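Local coordinates for putative general stress protein 26 (Jannaschia sp., PDB 2QEA) that is a putative general stress protein of the pyridoxamine 5'-phosphate oxidase-like family, probably an FMN-binding oxidoreductase, and binds calcium in this crystal, at residues D11-V16 against A65-S70; A3-E8 against I126-G131; I30-Q35 against T52-G57; G19-K24 against G82-S87. All blocks are in the same frame, centred on the assembly; numbering follows the deposited sequence. Where two conformers were deposited one is given.

Interaction 1 (D11-V16 against A65-S70); sequences DRLEDV and AQFVVS. With CA (calcium ion), chain E; CA (calcium ion), chain D.
Val69 faces Val16 and Leu13 with the two branches of one side chain. From its CB, the branch anti to the backbone N (chi1 178°) ends in CG1, which meets Val16 CG1 tip to tip at 3.8 Å. The other branch, CG2, lies 4.3 Å from Leu13 CD1, a looser apolar touch. The same Leu13 methyl, CD1, also approaches the Phe67 ring at its edge and near its plane, 4.4 Å from CE2. A type I turn from Leu13 to Val16 brings both aliphatic groups to the strand, with Val16 N hydrogen-bonded to Leu13 O. The end of the helix and the start of the turn hold metal on their polar side. One calcium is bound by Asp11 O, Asp11 OD1 and Glu14 OE1, all at 2.4 to 2.5 Å, and by a water that also donates to Asp15 OD1. Glu14 OE2 binds a second calcium at 2.6 Å, making this carboxylate a bridge between the ions; Asp38 is a ligand of both. The arrangement thus joins a two-calcium site to the packing of helix 2-13 and its following turn on strand 63-71, part of a curled antiparallel sheet consistent with the FMN-binding split barrel.

Interaction 2 (A3-E8 against I126-G131); sequences ADLTHE and ISITEG
Helix 3-8 crosses strand 126-129 at 75° between chain directions, the axes 9.4 Å apart, with Leu5 and Glu8 over Ile126 and Ile128; the CA atoms of Leu5 and Ile128 are the nearest pair. With CG anti to the backbone N (chi1 -166°), Leu5 carries its branched end down to the strand. Its CD2 slides alongside Ile126, 3.5 Å from CG2 and 3.6 Å from CB, while the two side chains run in opposite directions; this is the closest approach of the contact. Further back on the same side chain, Leu5 CG rests 4.2 Å from Ile128 CG1. The two isoleucines, alternate residues of the strand, therefore present one apolar face to the helix, and Ser127 between them turns the other way, to pack on Pro31 of the second subunit. Strand 114-129 belongs to a curled antiparallel sheet consistent with the FMN-binding fold of the family, flanked here by strands 76-87 and 153-159. Leu5 also touches Ala156 and Val158, and Ile126 touches Leu76 and Ala78, extending the apolar layer onto both neighbours. One turn on from Leu5, Glu8 contributes only its aliphatic part: CG lies 3.8 Å from Ile128 CG2, the side chains crossing at a slant. A bend at chi2 (64°) takes the carboxylate off this path, and OE2 forms a salt bridge with Arg12 NE, while Arg12 NH1 hydrogen-bonds to Thr129 O and so ties helix and strand together at the polar end.

Interaction 3 (I30-Q35 against T52-G57); sequences IPMSPQ and TDLAKG
This is a small, partly buried apolar contact between Ile30 and Met32 of the short strand 30-32 and Leu54 of helix 53-57, with no hydrogen bond crossing it. A single methyl, Leu54 CD1, carries the helix side of it. Ile30 reaches it tip to tip, with CD1 at 3.9 Å and CG1 slightly behind at 4.1 Å. Ile30 CG1 sits between the backbone N and the carbonyl carbon (chi1 62°), the more hindered choice, and from there the chain runs out straight to the leucine. Met32, here selenomethionine, comes to the same methyl by another route: its chain folds at chi2 and chi3, and SE stands 4.1 Å from Leu54 CD1. Strand alternation puts both residues on one face, and Leu54 CD1 is received by the pair of them. Leu54 is also covered by Leu21, Ile23, Leu84 and Leu117, so it is set in a wider apolar cluster. Thr52 stands at the N-cap position, and its OG1 hydrogen-bonds back to Ala49 O and Thr48 OG1, linking the start of the helix to the end of strand 44-49. Strand 30-32 pairs antiparallel with 19-23, and the arrangement is that of a short helix packed against a beta-hairpin at one end of a curled antiparallel sheet, consistent with the split barrel of FMN-binding relatives.

Interaction 4 (G19-K24 against G82-S87); sequences GMLGIK and GTLERS
No ring or other flat side chain touches across this contact; Leu21 and Ile23 meet Leu84 through aliphatic branches alone, and the aromatic groups nearby, Phe67 and Phe119, lie against Leu21 from other strands. Leu84 acts as a fork. One prong, CD1, meets Leu21 CD2 at 4.2 Å, the two leucines reaching toward each other tip to tip. The other prong, CD2, meets Ile23 CG1 at 4.1 Å, and there the side chains cross at about a right angle, with Ile23 offering the flank of its chain. Both leucines hold CG anti to the backbone N (chi1 -175° for Leu21 and -172° for Leu84), which carries the two branched ends toward each other on one face of the sheet. The CA atoms of Ile23 and Leu84, the nearest pair, remain 7.3 Å apart. Strands 19-23 and 76-87 are not neighbours in the sheet: strand 63-71 runs between them, hydrogen-bonded from Gln66 to Gly22 on one side and from Ala65 to Gly82 on the other. Side chains two strands apart meet beside the small Ala65, which Leu84 also touches, consistent with the curl of the antiparallel sheet and with the split barrel of FMN-binding relatives. Helix 53-57 covers the cluster, and Val58, just after it, touches Ile23 and Leu84. Lys24, an exposed residue just beyond the strand, sends NZ to a salt bridge with Asp81. On the opposite face of strand 19-23, Met20, a selenomethionine, packs on Val68 of the second subunit.

In the fold
Interactions 1, 2 and 4 are buried, whereas interaction 3 is only partly so. Interactions 1 and 2 share helix 2-13 and combine apolar packing with charge, a calcium site in interaction 1 and an acidic side chain in interaction 2. Interactions 3 and 4, with centres about 7 Å apart, are purely apolar where their segments meet, and their strands 30-32 and 19-23 pair through the backbone. Interaction 1, closest to the chain's centre, touches all the others: Phe67 packs on Pro34 of interaction 3, and strand 63-71 neighbours both strands of interaction 4. Interaction 2 lies across the centre from interactions 3 and 4.

Interaction 1 (D11-V16 against A65-S70)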
# COMPACT_ATOMS: atom_id res chain seq x y z
N ASP A 11 10.55 12.94 -3.72
CA ASP A 11 11.92 12.43 -3.76
C ASP A 11 11.92 10.90 -3.75
O ASP A 11 12.57 10.28 -4.59
CB ASP A 11 12.71 12.99 -2.56
CG ASP A 11 14.20 12.74 -2.65
OD1 ASP A 11 14.72 12.17 -3.63
OD2 ASP A 11 14.91 13.15 -1.71
N ARG A 12 11.18 10.30 -2.82
CA ARG A 12 11.13 8.84 -2.68
C ARG A 12 10.12 8.10 -3.56
O ARG A 12 10.34 6.92 -3.85
CB ARG A 12 10.90 8.47 -1.22
CG ARG A 12 12.02 8.94 -0.33
CD ARG A 12 11.78 8.50 1.07
NE ARG A 12 12.85 8.93 1.97
CZ ARG A 12 12.86 8.73 3.29
NH1 ARG A 12 11.87 8.05 3.89
NH2 ARG A 12 13.88 9.18 4.02
N LEU A 13 9.06 8.78 -4.00
CA LEU A 13 8.01 8.17 -4.85
C LEU A 13 8.51 7.56 -6.18
O LEU A 13 7.90 6.62 -6.69
CB LEU A 13 6.86 9.16 -5.10
CG LEU A 13 5.61 8.68 -5.87
CD1 LEU A 13 4.99 7.46 -5.23
CD2 LEU A 13 4.59 9.80 -5.95
N GLU A 14 9.61 8.10 -6.71
CA GLU A 14 10.24 7.59 -7.95
C GLU A 14 10.65 6.12 -7.87
O GLU A 14 10.43 5.36 -8.82
CB GLU A 14 11.52 8.36 -8.25
CG GLU A 14 11.31 9.80 -8.62
CD GLU A 14 12.62 10.49 -8.84
OE1 GLU A 14 13.47 10.47 -7.92
OE2 GLU A 14 12.82 11.08 -9.92
N ASP A 15 11.27 5.75 -6.75
CA ASP A 15 11.71 4.37 -6.50
C ASP A 15 10.59 3.40 -6.04
O ASP A 15 10.86 2.21 -5.88
CB ASP A 15 12.87 4.35 -5.49
CG ASP A 15 14.15 5.00 -6.03
OD1 ASP A 15 14.08 5.79 -7.00
OD2 ASP A 15 15.23 4.71 -5.47
N VAL A 16 9.37 3.90 -5.85
CA VAL A 16 8.22 3.08 -5.45
C VAL A 16 7.68 2.40 -6.72
O VAL A 16 7.16 3.07 -7.61
CB VAL A 16 7.11 3.93 -4.76
CG1 VAL A 16 5.95 3.06 -4.33
CG2 VAL A 16 7.69 4.65 -3.53
N ALA A 65 -10.17 10.94 -6.86
CA ALA A 65 -9.50 9.65 -6.73
C ALA A 65 -8.62 9.54 -5.49
O ALA A 65 -8.29 10.54 -4.85
CB ALA A 65 -8.67 9.40 -7.98
N GLN A 66 -8.26 8.29 -5.19
CA GLN A 66 -7.40 7.95 -4.06
C GLN A 66 -6.20 7.16 -4.57
O GLN A 66 -6.34 6.33 -5.48
CB GLN A 66 -8.17 7.10 -3.05
CG GLN A 66 -7.40 6.79 -1.75
CD GLN A 66 -8.17 5.92 -0.78
OE1 GLN A 66 -9.25 5.41 -1.08
NE2 GLN A 66 -7.61 5.74 0.41
N PHE A 67 -5.03 7.42 -3.99
CA PHE A 67 -3.80 6.69 -4.30
C PHE A 67 -3.07 6.41 -2.99
O PHE A 67 -2.62 7.34 -2.32
CB PHE A 67 -2.92 7.47 -5.28
CG PHE A 67 -1.69 6.71 -5.71
CD1 PHE A 67 -1.81 5.50 -6.40
CD2 PHE A 67 -0.41 7.21 -5.45
CE1 PHE A 67 -0.67 4.78 -6.80
CE2 PHE A 67 0.74 6.51 -5.86
CZ PHE A 67 0.60 5.30 -6.54
N VAL A 68 -2.97 5.13 -2.64
CA VAL A 68 -2.35 4.67 -1.40
C VAL A 68 -0.98 4.06 -1.72
O VAL A 68 -0.87 3.25 -2.65
CB VAL A 68 -3.25 3.66 -0.67
CG1 VAL A 68 -2.60 3.17 0.62
CG2 VAL A 68 -4.61 4.28 -0.36
N VAL A 69 0.03 4.45 -0.94
CA VAL A 69 1.41 3.95 -1.07
C VAL A 69 1.85 3.36 0.27
O VAL A 69 1.51 3.88 1.33
CB VAL A 69 2.39 5.09 -1.49
CG1 VAL A 69 3.83 4.58 -1.59
CG2 VAL A 69 1.96 5.70 -2.81
N SER A 70 2.59 2.24 0.20
CA SER A 70 3.16 1.57 1.37
C SER A 70 4.39 0.80 0.89
O SER A 70 4.26 -0.27 0.30
CB SER A 70 2.14 0.64 2.03
OG SER A 70 2.69 -0.01 3.17
CA CA E . 14.55 10.89 -5.80
CA CA D . 15.42 11.48 -9.94
O HOH W 1 15.46 8.38 -6.18

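Interaction 2 (A3-E8 against I126-G131)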
# COMPACT_ATOMS: atom_id res chain seq x y z
N ALA A 3 6.57 21.77 3.77
CA ALA A 3 7.19 21.77 2.43
C ALA A 3 8.34 20.75 2.31
O ALA A 3 8.49 20.12 1.26
CB ALA A 3 7.69 23.18 2.08
N ASP A 4 9.13 20.60 3.38
CA ASP A 4 10.25 19.63 3.42
C ASP A 4 9.77 18.18 3.33
O ASP A 4 10.39 17.36 2.65
CB ASP A 4 11.10 19.81 4.69
CG ASP A 4 11.77 21.19 4.78
OD1 ASP A 4 12.46 21.43 5.79
OD2 ASP A 4 11.61 22.02 3.86
N LEU A 5 8.67 17.88 4.03
CA LEU A 5 8.04 16.54 4.00
C LEU A 5 7.40 16.28 2.62
O LEU A 5 7.39 15.14 2.16
CB LEU A 5 7.03 16.38 5.15
CG LEU A 5 6.52 14.98 5.51
CD1 LEU A 5 6.01 14.93 6.95
CD2 LEU A 5 5.44 14.49 4.55
N THR A 6 6.87 17.34 1.98
CA THR A 6 6.30 17.25 0.62
C THR A 6 7.39 16.95 -0.41
O THR A 6 7.21 16.08 -1.26
CB THR A 6 5.57 18.56 0.20
OG1 THR A 6 4.68 18.99 1.23
CG2 THR A 6 4.79 18.35 -1.10
N HIS A 7 8.51 17.69 -0.34
CA HIS A 7 9.66 17.47 -1.23
C HIS A 7 10.20 16.04 -1.12
O HIS A 7 10.50 15.42 -2.14
CB HIS A 7 10.81 18.48 -0.97
CG HIS A 7 10.53 19.86 -1.47
ND1 HIS A 7 10.26 20.92 -0.63
CD2 HIS A 7 10.48 20.37 -2.73
CE1 HIS A 7 10.06 22.01 -1.34
NE2 HIS A 7 10.19 21.71 -2.62
N GLU A 8 10.29 15.53 0.11
CA GLU A 8 10.76 14.16 0.38
C GLU A 8 9.80 13.08 -0.13
O GLU A 8 10.25 11.98 -0.47
CB GLU A 8 11.03 13.98 1.89
CG GLU A 8 11.78 12.69 2.29
CD GLU A 8 13.21 12.60 1.76
OE1 GLU A 8 13.74 13.59 1.22
OE2 GLU A 8 13.81 11.52 1.88
N ILE A 126 1.01 11.51 5.18
CA ILE A 126 2.26 10.91 4.73
C ILE A 126 3.19 10.59 5.90
O ILE A 126 3.32 11.40 6.82
CB ILE A 126 3.03 11.90 3.79
CG1 ILE A 126 2.18 12.26 2.56
CG2 ILE A 126 4.39 11.34 3.34
CD1 ILE A 126 2.79 13.36 1.70
N SER A 127 3.83 9.41 5.86
CA SER A 127 4.86 9.00 6.83
C SER A 127 6.16 8.73 6.06
O SER A 127 6.15 8.06 5.02
CB SER A 127 4.46 7.76 7.61
OG SER A 127 3.34 8.01 8.44
N ILE A 128 7.26 9.29 6.58
CA ILE A 128 8.61 9.15 6.03
C ILE A 128 9.43 8.49 7.13
O ILE A 128 9.50 9.04 8.23
CB ILE A 128 9.18 10.56 5.69
CG1 ILE A 128 8.34 11.28 4.63
CG2 ILE A 128 10.62 10.49 5.22
CD1 ILE A 128 8.30 10.59 3.28
N THR A 129 10.01 7.31 6.86
CA THR A 129 10.83 6.57 7.85
C THR A 129 12.18 6.13 7.30
O THR A 129 12.39 6.10 6.09
CB THR A 129 10.11 5.29 8.38
OG1 THR A 129 10.06 4.29 7.35
CG2 THR A 129 8.70 5.61 8.87
N GLU A 130 13.07 5.72 8.21
CA GLU A 130 14.43 5.26 7.85
C GLU A 130 14.52 3.94 7.05
O GLU A 130 15.62 3.57 6.61
CB GLU A 130 15.32 5.22 9.11
CG GLU A 130 15.55 6.63 9.71
CD GLU A 130 16.25 6.64 11.08
OE1 GLU A 130 16.75 7.72 11.46
OE2 GLU A 130 16.31 5.61 11.78
N GLY A 131 13.39 3.24 6.87
CA GLY A 131 13.30 2.01 6.07
C GLY A 131 13.18 0.76 6.92
O GLY A 131 12.66 0.83 8.04

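Interaction 3 (I30-Q35 against T52-G57)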
# COMPACT_ATOMS: atom_id res chain seq x y z
N ILE A 30 -6.91 -0.92 -6.76
CA ILE A 30 -6.16 -1.97 -7.49
C ILE A 30 -4.69 -1.57 -7.65
O ILE A 30 -4.38 -0.37 -7.70
CB ILE A 30 -6.80 -2.28 -8.88
CG1 ILE A 30 -6.78 -1.05 -9.82
CG2 ILE A 30 -8.23 -2.79 -8.70
CD1 ILE A 30 -7.30 -1.35 -11.22
N PRO A 31 -3.77 -2.56 -7.75
CA PRO A 31 -2.34 -2.24 -7.90
C PRO A 31 -2.00 -1.62 -9.27
O PRO A 31 -2.43 -2.15 -10.30
CB PRO A 31 -1.65 -3.59 -7.71
CG PRO A 31 -2.65 -4.58 -8.15
CD PRO A 31 -3.98 -4.03 -7.72
N MSE A 32 -1.25 -0.51 -9.25
CA MSE A 32 -0.79 0.21 -10.45
C MSE A 32 0.67 0.63 -10.27
O MSE A 32 1.16 0.71 -9.14
CB MSE A 32 -1.63 1.47 -10.67
CG MSE A 32 -3.12 1.23 -10.89
SE MSE A 32 -3.50 0.29 -12.54
CE MSE A 32 -3.08 1.73 -13.79
N SER A 33 1.36 0.91 -11.38
CA SER A 33 2.78 1.32 -11.38
C SER A 33 2.92 2.84 -11.53
O SER A 33 2.78 3.35 -12.65
CB SER A 33 3.54 0.61 -12.51
OG SER A 33 3.58 -0.79 -12.29
N PRO A 34 3.20 3.57 -10.42
CA PRO A 34 3.35 5.03 -10.54
C PRO A 34 4.67 5.41 -11.21
O PRO A 34 5.73 4.87 -10.86
CB PRO A 34 3.32 5.50 -9.08
CG PRO A 34 3.91 4.37 -8.32
CD PRO A 34 3.42 3.13 -9.02
N GLN A 35 4.59 6.32 -12.18
CA GLN A 35 5.75 6.81 -12.92
C GLN A 35 5.87 8.30 -12.63
O GLN A 35 4.93 9.05 -12.91
CB GLN A 35 5.59 6.56 -14.42
CG GLN A 35 5.29 5.11 -14.82
CD GLN A 35 6.39 4.12 -14.43
OE1 GLN A 35 7.57 4.38 -14.62
NE2 GLN A 35 5.99 2.97 -13.90
N THR A 52 -10.04 -0.95 -19.30
CA THR A 52 -10.09 -1.06 -17.83
C THR A 52 -11.11 -0.11 -17.21
O THR A 52 -11.55 0.86 -17.84
CB THR A 52 -8.71 -0.80 -17.16
OG1 THR A 52 -8.25 0.53 -17.48
CG2 THR A 52 -7.67 -1.81 -17.63
N ASP A 53 -11.48 -0.38 -15.95
CA ASP A 53 -12.47 0.42 -15.22
C ASP A 53 -11.98 1.84 -14.92
O ASP A 53 -12.77 2.79 -15.00
CB ASP A 53 -12.91 -0.27 -13.92
CG ASP A 53 -13.62 -1.61 -14.17
OD1 ASP A 53 -13.77 -2.04 -15.33
OD2 ASP A 53 -14.03 -2.25 -13.17
N LEU A 54 -10.69 1.98 -14.58
CA LEU A 54 -10.08 3.30 -14.34
C LEU A 54 -10.08 4.19 -15.60
O LEU A 54 -10.33 5.39 -15.50
CB LEU A 54 -8.64 3.18 -13.80
CG LEU A 54 -8.45 2.59 -12.40
CD1 LEU A 54 -6.96 2.38 -12.12
CD2 LEU A 54 -9.08 3.48 -11.33
N ALA A 55 -9.80 3.59 -16.76
CA ALA A 55 -9.81 4.30 -18.05
C ALA A 55 -11.23 4.76 -18.41
O ALA A 55 -11.44 5.93 -18.71
CB ALA A 55 -9.25 3.42 -19.16
N LYS A 56 -12.18 3.82 -18.35
CA LYS A 56 -13.60 4.13 -18.62
C LYS A 56 -14.20 5.10 -17.60
O LYS A 56 -15.05 5.92 -17.96
CB LYS A 56 -14.45 2.84 -18.70
CG LYS A 56 -14.10 1.93 -19.88
CD LYS A 56 -15.03 0.72 -20.01
CE LYS A 56 -14.94 -0.24 -18.82
NZ LYS A 56 -15.73 -1.48 -19.06
N GLY A 57 -13.76 5.01 -16.34
CA GLY A 57 -14.22 5.90 -15.27
C GLY A 57 -13.86 7.37 -15.44
O GLY A 57 -14.60 8.24 -15.00

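Interaction 4 (G19-K24 against G82-S87)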
# COMPACT_ATOMS: atom_id res chain seq x y z
N GLY A 19 1.66 0.94 -6.28
CA GLY A 19 0.73 1.73 -5.48
C GLY A 19 -0.70 1.27 -5.76
O GLY A 19 -0.95 0.62 -6.77
N MSE A 20 -1.61 1.62 -4.86
CA MSE A 20 -3.02 1.20 -4.94
C MSE A 20 -3.87 2.40 -5.36
O MSE A 20 -4.07 3.32 -4.56
CB MSE A 20 -3.46 0.63 -3.59
CG MSE A 20 -2.64 -0.57 -3.13
SE MSE A 20 -2.94 -2.17 -4.20
CE MSE A 20 -4.79 -2.54 -3.68
N LEU A 21 -4.36 2.37 -6.60
CA LEU A 21 -5.13 3.47 -7.21
C LEU A 21 -6.62 3.15 -7.37
O LEU A 21 -6.99 2.00 -7.57
CB LEU A 21 -4.54 3.79 -8.59
CG LEU A 21 -5.06 4.98 -9.40
CD1 LEU A 21 -4.90 6.30 -8.65
CD2 LEU A 21 -4.34 5.03 -10.74
N GLY A 22 -7.44 4.20 -7.30
CA GLY A 22 -8.89 4.05 -7.45
C GLY A 22 -9.66 5.36 -7.51
O GLY A 22 -9.20 6.38 -6.99
N ILE A 23 -10.83 5.31 -8.15
CA ILE A 23 -11.76 6.45 -8.26
C ILE A 23 -12.69 6.35 -7.06
O ILE A 23 -13.18 5.26 -6.76
CB ILE A 23 -12.57 6.41 -9.59
CG1 ILE A 23 -11.62 6.42 -10.80
CG2 ILE A 23 -13.54 7.58 -9.67
CD1 ILE A 23 -12.31 6.31 -12.13
N LYS A 24 -12.92 7.47 -6.37
CA LYS A 24 -13.77 7.49 -5.16
C LYS A 24 -15.22 7.10 -5.44
O LYS A 24 -15.83 7.62 -6.38
CB LYS A 24 -13.72 8.86 -4.46
CG LYS A 24 -12.38 9.16 -3.83
CD LYS A 24 -12.43 10.45 -3.02
CE LYS A 24 -11.13 10.71 -2.29
NZ LYS A 24 -10.83 9.67 -1.26
N GLY A 82 -6.92 13.07 -4.37
CA GLY A 82 -6.57 13.83 -5.56
C GLY A 82 -7.59 13.76 -6.68
O GLY A 82 -8.77 13.54 -6.43
N THR A 83 -7.11 13.96 -7.91
CA THR A 83 -7.94 13.94 -9.12
C THR A 83 -7.26 13.08 -10.19
O THR A 83 -6.10 13.32 -10.52
CB THR A 83 -8.10 15.37 -9.68
OG1 THR A 83 -8.62 16.23 -8.66
CG2 THR A 83 -9.06 15.39 -10.88
N LEU A 84 -7.99 12.08 -10.70
CA LEU A 84 -7.51 11.20 -11.78
C LEU A 84 -8.17 11.64 -13.09
O LEU A 84 -9.36 11.98 -13.10
CB LEU A 84 -7.85 9.73 -11.48
CG LEU A 84 -7.25 8.65 -12.40
CD1 LEU A 84 -5.73 8.62 -12.29
CD2 LEU A 84 -7.83 7.29 -12.06
N GLU A 85 -7.40 11.62 -14.18
CA GLU A 85 -7.90 12.03 -15.50
C GLU A 85 -7.08 11.47 -16.66
O GLU A 85 -5.95 11.01 -16.46
CB GLU A 85 -7.89 13.57 -15.61
CG GLU A 85 -6.51 14.22 -15.42
CD GLU A 85 -6.56 15.74 -15.47
OE1 GLU A 85 -7.13 16.29 -16.44
OE2 GLU A 85 -5.99 16.38 -14.57
N ARG A 86 -7.67 11.53 -17.86
CA ARG A 86 -7.04 11.12 -19.12
C ARG A 86 -6.00 12.19 -19.46
O ARG A 86 -6.23 13.37 -19.18
CB ARG A 86 -8.10 11.10 -20.24
CG ARG A 86 -7.85 10.14 -21.40
CD ARG A 86 -8.41 8.75 -21.09
NE ARG A 86 -8.65 7.95 -22.30
CZ ARG A 86 -9.28 6.77 -22.35
NH1 ARG A 86 -9.75 6.19 -21.24
NH2 ARG A 86 -9.44 6.16 -23.52
N SER A 87 -4.90 11.80 -20.10
CA SER A 87 -3.88 12.74 -20.56
C SER A 87 -3.49 12.39 -21.99
O SER A 87 -3.21 11.22 -22.28
CB SER A 87 -2.65 12.72 -19.66
OG SER A 87 -1.73 13.72 -20.07